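Long-range contacts in designed protein (Trypanosoma brucei, PDB 6IEV), which adopts a thioredoxin fold by design and probably serves as a model for studying what keeps proteins stable at high temperature: residues A[40-45]-A[68-73]; A[46-51]-A[74-79]. All blocks are in the same frame, centred on the assembly; numbering follows the deposited sequence.

Contact 1. Residues A[40-45]-A[68-73]; sequences ISVIVF and PDVDTY
I40 to V44 pair with V70 to Y73 as neighbouring parallel strands, the two strands of a beta-alpha-beta unit whose helix is 53-66, in the buried middle of the thioredoxin sheet. Their axes approach to 4.5 Å at an angle of 18°, a slight twist. The ladder starts loosely, with a weak bond from I40 N to D69 O, and then tightens: D71 N gives to I40 O at 2.9 Å, V42 N to D71 O at 2.7 Å and V44 N to Y73 O at 2.8 Å, while Y73 N bonds to V42 O. Each accepting oxygen also meets a CA-H: I40 O that of V70, D71 O that of S41, V42 O that of T72 and Y73 O that of I43.

On the face of I40, V42, V70 and T72, V70 splits its methyls between two partners: CG2 meets I40 CG2 at 4.0 Å and CG1 meets V42 CG2 at 3.9 Å. Helix 53-66 lies over this face, with L63 on V70 and L60 on T72.

The other face carries S41, I43, D71 and Y73, beside helix 28-35. Y73 has CG beside its backbone N (chi1 -58°), on the side from which the ring runs back toward S41, whose CB lies near the ring plane, 3.8 Å from CE2. S41, being small, lets the ring edge come close, and I43 adds a methyl, CG2, at 4.1 Å from Y73 CB. D71, partly exposed, turns its charge to R39 in a salt bridge.

Beta-branched residues suit both strands because they accept extended backbones. The chemistry implies a join in which backbone bonds set the register, mostly apolar side chains pack under helix 53-66, the Y73 ring meets S41 on the side of helix 28-35, and the acidic D71 is answered by R39.

Contact 2. Residues A[46-51]-A[74-79]; sequences TLPDSK and SVDTST
T46 ends its strand against V75, D76 and T77, and it has more surface buried here than any other residue of the pair of segments. Its backbone is gripped at both ends: T46 N gives to V75 O at 3.0 Å, and T46 O takes T77 N at 2.9 Å, with an N-H...O angle of 162°. The same oxygen also receives a weak bond from T77 OG1. The two backbone bonds continue the parallel ladder to the T46-D76 pair. A threonine suits this last strand position, since its branched CB tolerates the extended backbone and its hydroxyl tolerates the partly open surroundings.

L47 follows and sends one branch across the turn. Its CD2 lies 3.3 Å from T77 OG1 and 3.8 Å from S78 CB, and the side chains of L47 and T77 cross at about a right angle. V92, in the loop before strand 94-99, touches both, giving the largely exposed leucine some apolar company.

D76 turns its carboxylate forward along its own chain, CG anti to the backbone N (chi1 170°). OD1 accepts S78 N at 2.8 Å from above the carboxylate plane and S78 OG at 2.9 Å on the syn side, both from the same face. An aspartate is well suited here, its short arm reaching the amide two residues on. P48 CD completes the contact, 4.1 Å from both D76 OD1 and S78 OG.

The bond from S78 N to D76 OD1 makes an Asx turn, where the chain leaves strand 70-76; the S78 hydroxyl adds a second bond to the same oxygen. Segment 46-51 lies in the strand-to-helix region where redox-active thioredoxins carry CXXC, at the start of the helix; here it contains no cysteine, consistent with a design that keeps the fold but not that chemistry.

From the N terminus, the chain enters contact 1 with 40-45 and runs straight on into 46-51 of contact 2, so both first segments precede helix 53-66. After the helix it returns through 68-73, closing the loop of contact 1, and then 74-79 closes that of contact 2. The two loops therefore cross, each bridging 22 residues, and the contacts follow one another along the same pair of strands, their centres about 16 Å apart. They join at the seam, where V44 O probably accepts a bond from V75 N and I43 packs on V75. Contact 1 ties the sheet interior; contact 2 ties the last strand residues and the loops that follow.

Contact 1. Residues A[40-45]-A[68-73]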
loop_
_atom_site.group_PDB
_atom_site.type_symbol
_atom_site.label_atom_id
_atom_site.label_comp_id
_atom_site.label_asym_id
_atom_site.label_seq_id
_atom_site.Cartn_x
_atom_site.Cartn_y
_atom_site.Cartn_z
ATOM N N ILE A 40 -13.949 -9.218 -1.773
ATOM C CA ILE A 40 -13.861 -8.681 -3.121
ATOM C C ILE A 40 -12.831 -9.497 -3.889
ATOM O O ILE A 40 -11.703 -9.706 -3.419
ATOM C CB ILE A 40 -13.497 -7.191 -3.095
ATOM C CG1 ILE A 40 -14.681 -6.383 -2.553
ATOM C CG2 ILE A 40 -13.069 -6.704 -4.473
ATOM C CD1 ILE A 40 -14.540 -4.905 -2.781
ATOM N N SER A 41 -13.236 -9.998 -5.052
ATOM C CA SER A 41 -12.367 -10.739 -5.948
ATOM C C SER A 41 -12.020 -9.890 -7.168
ATOM O O SER A 41 -12.894 -9.239 -7.756
ATOM C CB SER A 41 -13.051 -12.039 -6.397
ATOM O OG SER A 41 -13.842 -12.597 -5.361
ATOM N N VAL A 42 -10.760 -9.930 -7.576
ATOM C CA VAL A 42 -10.310 -9.288 -8.805
ATOM C C VAL A 42 -9.779 -10.361 -9.744
ATOM O O VAL A 42 -8.853 -11.098 -9.388
ATOM C CB VAL A 42 -9.213 -8.253 -8.530
ATOM C CG1 VAL A 42 -8.789 -7.623 -9.848
ATOM C CG2 VAL A 42 -9.676 -7.220 -7.487
ATOM N N ILE A 43 -10.347 -10.446 -10.943
ATOM C CA ILE A 43 -10.009 -11.504 -11.893
ATOM C C ILE A 43 -9.471 -10.861 -13.156
ATOM O O ILE A 43 -10.120 -9.987 -13.738
ATOM C CB ILE A 43 -11.221 -12.390 -12.231
ATOM C CG1 ILE A 43 -11.975 -12.764 -10.961
ATOM C CG2 ILE A 43 -10.784 -13.629 -13.015
ATOM C CD1 ILE A 43 -13.478 -12.804 -11.185
ATOM N N VAL A 44 -8.294 -11.284 -13.576
ATOM C CA VAL A 44 -7.742 -10.862 -14.849
ATOM C C VAL A 44 -7.944 -12.004 -15.845
ATOM O O VAL A 44 -7.600 -13.162 -15.564
ATOM C CB VAL A 44 -6.260 -10.464 -14.726
ATOM C CG1 VAL A 44 -5.378 -11.648 -14.400
ATOM C CG2 VAL A 44 -5.792 -9.811 -16.004
ATOM N N PHE A 45 -8.560 -11.687 -16.978
ATOM C CA PHE A 45 -8.729 -12.621 -18.090
ATOM C C PHE A 45 -7.685 -12.287 -19.143
ATOM O O PHE A 45 -7.752 -11.215 -19.748
ATOM C CB PHE A 45 -10.131 -12.496 -18.700
ATOM C CG PHE A 45 -11.236 -12.950 -17.790
ATOM C CD1 PHE A 45 -11.724 -12.111 -16.790
ATOM C CD2 PHE A 45 -11.788 -14.220 -17.929
ATOM C CE1 PHE A 45 -12.744 -12.534 -15.942
ATOM C CE2 PHE A 45 -12.799 -14.649 -17.097
ATOM C CZ PHE A 45 -13.280 -13.814 -16.097
ATOM N N PRO A 68 -6.098 -6.033 1.988
ATOM C CA PRO A 68 -6.224 -7.204 2.852
ATOM C C PRO A 68 -7.385 -8.088 2.446
ATOM O O PRO A 68 -7.249 -9.313 2.357
ATOM C CB PRO A 68 -6.440 -6.586 4.241
ATOM C CG PRO A 68 -7.058 -5.203 3.969
ATOM C CD PRO A 68 -6.827 -4.861 2.509
ATOM N N ASP A 69 -8.547 -7.469 2.232
ATOM C CA ASP A 69 -9.781 -8.194 1.971
ATOM C C ASP A 69 -10.031 -8.418 0.488
ATOM O O ASP A 69 -11.189 -8.589 0.076
ATOM C CB ASP A 69 -10.950 -7.438 2.602
ATOM C CG ASP A 69 -10.864 -7.394 4.117
ATOM O OD1 ASP A 69 -10.034 -6.623 4.655
ATOM O OD2 ASP A 69 -11.631 -8.138 4.768
ATOM N N VAL A 70 -8.979 -8.442 -0.324
ATOM C CA VAL A 70 -9.111 -8.545 -1.770
ATOM C C VAL A 70 -8.364 -9.789 -2.221
ATOM O O VAL A 70 -7.204 -9.987 -1.846
ATOM C CB VAL A 70 -8.594 -7.278 -2.475
ATOM C CG1 VAL A 70 -8.205 -7.573 -3.901
ATOM C CG2 VAL A 70 -9.676 -6.217 -2.437
ATOM N N ASP A 71 -9.036 -10.640 -2.994
ATOM C CA ASP A 71 -8.384 -11.788 -3.612
ATOM C C ASP A 71 -8.260 -11.561 -5.111
ATOM O O ASP A 71 -9.149 -10.987 -5.741
ATOM C CB ASP A 71 -9.148 -13.086 -3.312
ATOM C CG ASP A 71 -9.272 -13.362 -1.794
ATOM O OD1 ASP A 71 -8.237 -13.359 -1.081
ATOM O OD2 ASP A 71 -10.410 -13.585 -1.319
ATOM N N THR A 72 -7.130 -11.970 -5.669
ATOM C CA THR A 72 -6.845 -11.753 -7.073
ATOM C C THR A 72 -6.738 -13.100 -7.770
ATOM O O THR A 72 -6.180 -14.052 -7.216
ATOM C CB THR A 72 -5.553 -10.923 -7.261
ATOM O OG1 THR A 72 -4.413 -11.630 -6.742
ATOM C CG2 THR A 72 -5.677 -9.563 -6.545
ATOM N N TYR A 73 -7.238 -13.154 -9.007
ATOM C CA TYR A 73 -7.296 -14.389 -9.778
ATOM C C TYR A 73 -6.901 -14.111 -11.220
ATOM O O TYR A 73 -7.067 -12.995 -11.726
ATOM C CB TYR A 73 -8.697 -15.028 -9.727
ATOM C CG TYR A 73 -9.171 -15.331 -8.308
ATOM C CD1 TYR A 73 -8.788 -16.511 -7.660
ATOM C CD2 TYR A 73 -9.988 -14.435 -7.616
ATOM C CE1 TYR A 73 -9.212 -16.799 -6.376
ATOM C CE2 TYR A 73 -10.413 -14.710 -6.318
ATOM C CZ TYR A 73 -10.025 -15.892 -5.709
ATOM O OH TYR A 73 -10.456 -16.181 -4.437
#

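Contact 2. Residues A[46-51]-A[74-79]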
loop_
_atom_site.group_PDB
_atom_site.type_symbol
_atom_site.label_atom_id
_atom_site.label_comp_id
_atom_site.label_asym_id
_atom_site.label_seq_id
_atom_site.Cartn_x
_atom_site.Cartn_y
_atom_site.Cartn_z
ATOM N N THR A 46 -6.771 -13.221 -19.413
ATOM C CA THR A 46 -5.628 -12.962 -20.281
ATOM C C THR A 46 -5.462 -14.073 -21.304
ATOM O O THR A 46 -6.177 -15.077 -21.296
ATOM C CB THR A 46 -4.309 -12.839 -19.510
ATOM O OG1 THR A 46 -4.026 -14.083 -18.853
ATOM C CG2 THR A 46 -4.383 -11.734 -18.507
ATOM N N LEU A 47 -4.503 -13.849 -22.200
ATOM C CA LEU A 47 -3.931 -14.791 -23.150
ATOM C C LEU A 47 -2.530 -15.189 -22.708
ATOM O O LEU A 47 -1.913 -14.491 -21.896
ATOM C CB LEU A 47 -3.919 -14.184 -24.556
ATOM C CG LEU A 47 -5.319 -14.411 -25.128
ATOM C CD1 LEU A 47 -5.441 -13.915 -26.563
ATOM C CD2 LEU A 47 -5.719 -15.888 -25.009
ATOM N N PRO A 48 -1.992 -16.334 -23.196
ATOM C CA PRO A 48 -0.825 -16.930 -22.527
ATOM C C PRO A 48 0.358 -15.987 -22.383
ATOM O O PRO A 48 0.717 -15.650 -21.245
ATOM C CB PRO A 48 -0.470 -18.118 -23.434
ATOM C CG PRO A 48 -1.145 -17.819 -24.746
ATOM C CD PRO A 48 -2.411 -17.141 -24.356
ATOM N N ASP A 49 0.969 -15.530 -23.488
ATOM C CA ASP A 49 2.184 -14.725 -23.377
ATOM C C ASP A 49 2.056 -13.490 -24.267
ATOM O O ASP A 49 2.486 -13.441 -25.423
ATOM C CB ASP A 49 3.421 -15.543 -23.663
ATOM C CG ASP A 49 3.945 -16.248 -22.405
ATOM O OD1 ASP A 49 3.484 -17.374 -22.107
ATOM O OD2 ASP A 49 4.811 -15.677 -21.706
ATOM N N SER A 50 1.411 -12.484 -23.690
ATOM C CA SER A 50 1.295 -11.138 -24.218
ATOM C C SER A 50 2.328 -10.276 -23.517
ATOM O O SER A 50 2.690 -10.493 -22.354
ATOM C CB SER A 50 -0.087 -10.530 -23.989
ATOM O OG SER A 50 -0.472 -9.568 -24.969
ATOM N N LYS A 51 2.782 -9.279 -24.251
ATOM C CA LYS A 51 3.942 -8.500 -23.871
ATOM C C LYS A 51 3.737 -7.701 -22.574
ATOM O O LYS A 51 4.677 -7.012 -22.142
ATOM C CB LYS A 51 4.377 -7.661 -25.107
ATOM C CG LYS A 51 3.246 -6.895 -25.978
ATOM C CD LYS A 51 3.387 -6.951 -27.610
ATOM C CE LYS A 51 3.329 -8.336 -28.179
ATOM N NZ LYS A 51 3.052 -8.444 -29.660
ATOM N N SER A 74 -6.382 -15.152 -11.864
ATOM C CA SER A 74 -5.938 -15.120 -13.248
ATOM C C SER A 74 -6.637 -16.230 -14.033
ATOM O O SER A 74 -6.613 -17.397 -13.627
ATOM C CB SER A 74 -4.418 -15.335 -13.311
ATOM O OG SER A 74 -3.929 -15.012 -14.596
ATOM N N VAL A 75 -7.204 -15.893 -15.188
ATOM C CA VAL A 75 -7.893 -16.885 -16.001
ATOM C C VAL A 75 -7.326 -16.832 -17.412
ATOM O O VAL A 75 -7.472 -15.821 -18.106
ATOM C CB VAL A 75 -9.409 -16.659 -16.012
ATOM C CG1 VAL A 75 -10.065 -17.618 -17.037
ATOM C CG2 VAL A 75 -9.964 -16.851 -14.601
ATOM N N ASP A 76 -6.686 -17.911 -17.841
ATOM C CA ASP A 76 -6.193 -17.969 -19.212
ATOM C C ASP A 76 -7.355 -18.350 -20.131
ATOM O O ASP A 76 -7.775 -19.510 -20.149
ATOM C CB ASP A 76 -5.037 -18.963 -19.303
ATOM C CG ASP A 76 -4.624 -19.280 -20.756
ATOM O OD1 ASP A 76 -5.139 -18.667 -21.725
ATOM O OD2 ASP A 76 -3.790 -20.194 -20.926
ATOM N N THR A 77 -7.849 -17.392 -20.927
ATOM C CA THR A 77 -9.020 -17.666 -21.754
ATOM C C THR A 77 -8.750 -18.699 -22.838
ATOM O O THR A 77 -9.708 -19.303 -23.332
ATOM C CB THR A 77 -9.571 -16.403 -22.432
ATOM O OG1 THR A 77 -8.618 -15.901 -23.373
ATOM C CG2 THR A 77 -9.901 -15.351 -21.410
ATOM N N SER A 78 -7.490 -18.909 -23.235
ATOM C CA SER A 78 -7.242 -19.851 -24.327
ATOM C C SER A 78 -7.454 -21.291 -23.887
ATOM O O SER A 78 -7.631 -22.159 -24.743
ATOM C CB SER A 78 -5.829 -19.688 -24.895
ATOM O OG SER A 78 -4.891 -20.381 -24.094
ATOM N N THR A 79 -7.362 -21.572 -22.584
ATOM C CA THR A 79 -7.685 -22.884 -22.028
ATOM C C THR A 79 -8.959 -22.895 -21.182
ATOM O O THR A 79 -9.308 -23.940 -20.630
ATOM C CB THR A 79 -6.506 -23.402 -21.197
ATOM O OG1 THR A 79 -6.104 -22.401 -20.245
ATOM C CG2 THR A 79 -5.333 -23.730 -22.102
#